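Local coordinates for SspB protein (Streptomyces clavuligerus, PDB 6JUF) that probably acts as a metal-dependent DNase in a phosphorothioation-sensing bacterial defence system against phages, at residues 319-322 with 323-326. Numbering follows the deposited sequence.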
ATOM      1  N   ASP B 319      -3.322  -8.747 -19.229  1.00 13.03           N
ATOM      2  CA  ASP B 319      -3.081  -8.330 -20.616  1.00 16.28           C
ATOM      3  C   ASP B 319      -1.924  -9.048 -21.304  1.00 13.46           C
ATOM      4  O   ASP B 319      -1.214  -8.437 -22.139  1.00 14.92           O
ATOM      5  CB  ASP B 319      -2.945  -6.811 -20.668  1.00 18.25           C
ATOM      6  CG  ASP B 319      -4.276  -6.119 -20.976  1.00 35.16           C
ATOM      7  OD1 ASP B 319      -5.362  -6.762 -20.972  1.00 42.00           O
ATOM      8  OD2 ASP B 319      -4.238  -4.930 -21.248  1.00 51.49           O
ATOM      9  N   ASN B 320      -1.772 -10.348 -20.990  1.00 12.76           N
ATOM     10  CA  ASN B 320      -0.862 -11.231 -21.706  1.00 13.05           C
ATOM     11  C   ASN B 320       0.554 -10.699 -21.707  1.00 14.00           C
ATOM     12  O   ASN B 320       1.175 -10.435 -22.748  1.00 14.23           O
ATOM     13  CB  ASN B 320      -1.445 -11.482 -23.108  1.00 15.81           C
ATOM     14  CG  ASN B 320      -2.814 -12.133 -23.027  1.00 18.22           C
ATOM     15  OD1 ASN B 320      -3.801 -11.620 -23.603  1.00 27.52           O
ATOM     16  ND2 ASN B 320      -2.903 -13.232 -22.313  1.00 14.01           N
ATOM     17  N   VAL B 321       1.079 -10.578 -20.481  1.00 10.43           N
ATOM     18  CA  VAL B 321       2.496 -10.224 -20.286  1.00 10.41           C
ATOM     19  C   VAL B 321       3.438 -11.135 -21.086  1.00 11.89           C
ATOM     20  O   VAL B 321       4.494 -10.630 -21.583  1.00 13.55           O
ATOM     21  CB  VAL B 321       2.835 -10.322 -18.787  1.00 11.97           C
ATOM     22  CG1 VAL B 321       4.266  -9.964 -18.510  1.00 12.85           C
ATOM     23  CG2 VAL B 321       1.908  -9.404 -17.990  1.00 12.95           C
ATOM     24  N   ARG B 322       3.132 -12.424 -21.165  1.00 13.12           N
ATOM     25  CA  ARG B 322       4.055 -13.409 -21.777  1.00 14.11           C
ATOM     26  C   ARG B 322       4.284 -13.122 -23.282  1.00 13.83           C
ATOM     27  O   ARG B 322       5.247 -13.596 -23.865  1.00 16.02           O
ATOM     28  CB  ARG B 322       3.562 -14.853 -21.539  1.00 12.61           C
ATOM     29  CG  ARG B 322       3.579 -15.320 -20.081  1.00 11.58           C
ATOM     30  CD  ARG B 322       2.954 -16.694 -19.898  1.00 11.80           C
ATOM     31  NE  ARG B 322       1.574 -16.738 -20.431  1.00 10.24           N
ATOM     32  CZ  ARG B 322       0.850 -17.852 -20.524  1.00 11.13           C
ATOM     33  NH1 ARG B 322       1.309 -18.995 -20.073  1.00 16.53           N
ATOM     34  NH2 ARG B 322      -0.338 -17.756 -21.050  1.00 10.13           N
ATOM     35  N   SER B 323       3.367 -12.357 -23.868  1.00 13.53           N
ATOM     36  CA  SER B 323       3.404 -11.941 -25.282  1.00 17.10           C
ATOM     37  C   SER B 323       4.297 -10.772 -25.590  1.00 17.35           C
ATOM     38  O   SER B 323       4.570 -10.483 -26.766  1.00 17.32           O
ATOM     39  CB  SER B 323       2.005 -11.550 -25.747  1.00 18.29           C
ATOM     40  OG  SER B 323       1.249 -12.722 -25.758  1.00 24.12           O
ATOM     41  N   ARG B 324       4.752 -10.089 -24.551  1.00 13.88           N
ATOM     42  CA  ARG B 324       5.544  -8.869 -24.703  1.00 13.67           C
ATOM     43  C   ARG B 324       6.893  -9.271 -25.278  1.00 15.60           C
ATOM     44  O   ARG B 324       7.413 -10.388 -25.007  1.00 16.27           O
ATOM     45  CB  ARG B 324       5.746  -8.139 -23.374  1.00 14.80           C
ATOM     46  CG  ARG B 324       4.449  -7.590 -22.834  1.00 14.91           C
ATOM     47  CD  ARG B 324       4.610  -6.860 -21.493  1.00 18.53           C
ATOM     48  NE  ARG B 324       3.267  -6.572 -21.013  1.00 20.84           N
ATOM     49  CZ  ARG B 324       2.945  -6.100 -19.815  1.00 24.29           C
ATOM     50  NH1 ARG B 324       3.883  -5.828 -18.935  1.00 24.47           N
ATOM     51  NH2 ARG B 324       1.673  -5.903 -19.509  1.00 26.08           N
ATOM     52  N   PRO B 325       7.458  -8.349 -26.085  1.00 18.43           N
ATOM     53  CA  PRO B 325       8.781  -8.599 -26.663  1.00 18.12           C
ATOM     54  C   PRO B 325       9.799  -9.000 -25.609  1.00 19.11           C
ATOM     55  O   PRO B 325       9.918  -8.312 -24.569  1.00 19.72           O
ATOM     56  CB  PRO B 325       9.162  -7.259 -27.276  1.00 18.38           C
ATOM     57  CG  PRO B 325       7.850  -6.636 -27.597  1.00 18.98           C
ATOM     58  CD  PRO B 325       6.942  -7.019 -26.453  1.00 18.69           C
ATOM     59  N   ASN B 326      10.472 -10.131 -25.865  1.00 16.12           N
ATOM     60  CA  ASN B 326      11.608 -10.570 -25.047  1.00 17.80           C
ATOM     61  C   ASN B 326      11.240 -11.036 -23.659  1.00 19.48           C
ATOM     62  O   ASN B 326      12.108 -11.154 -22.795  1.00 21.22           O
ATOM     63  CB  ASN B 326      12.624  -9.423 -24.914  1.00 20.69           C
ATOM     64  CG  ASN B 326      13.172  -8.993 -26.249  1.00 20.46           C
ATOM     65  OD1 ASN B 326      13.654  -9.807 -27.009  1.00 23.11           O
ATOM     66  ND2 ASN B 326      13.124  -7.710 -26.515  1.00 23.63           N
TER
HETATM   67  O   HOH W   1       6.914 -12.983 -25.972  1.00 20.60           O
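R324 folds back over V321, and two successive i to i+3 backbone hydrogen bonds make the turn that allows it. S323 N donates to N320 O at 3.1 Å, and R324 N donates to V321 O at 3.0 Å with an N-H...O angle of 163°. The two bonds mark a short 3-10 turn, V321 to S323. A water gives a hydrogen to R322 O and another to R324 O, each at 2.8 Å, and so ties the end of this turn to the extended chain that follows.

The side-chain contact is nonpolar on one partner and cationic on the other. With CG turned away from its own carbonyl carbon (chi1 -67°) and the chain straight from CG to NE, R324 runs back along the turn, its CG lying 3.3 Å from V321 O. Its guanidinium then presents one face to V321, whose CG2 sits above the plane toward the rim, 3.8 Å from NH2. V321 itself is buried, packing also on W93 and F327.

The polar ends of both arginines find their partners beyond the turn. R324 NH1 donates to the carbonyl oxygens of D98 and G99, while R322 reaches back to helix 306-317, where NE and NH2 form salt bridges with D315 and D312. In this part of the link between helices 306-317 and 330-336, the two main-chain carbonyls probably fix the rotation of the R324 guanidinium, touched near its rim by a valine methyl, and the paired carboxylates tie R322 to the preceding helix.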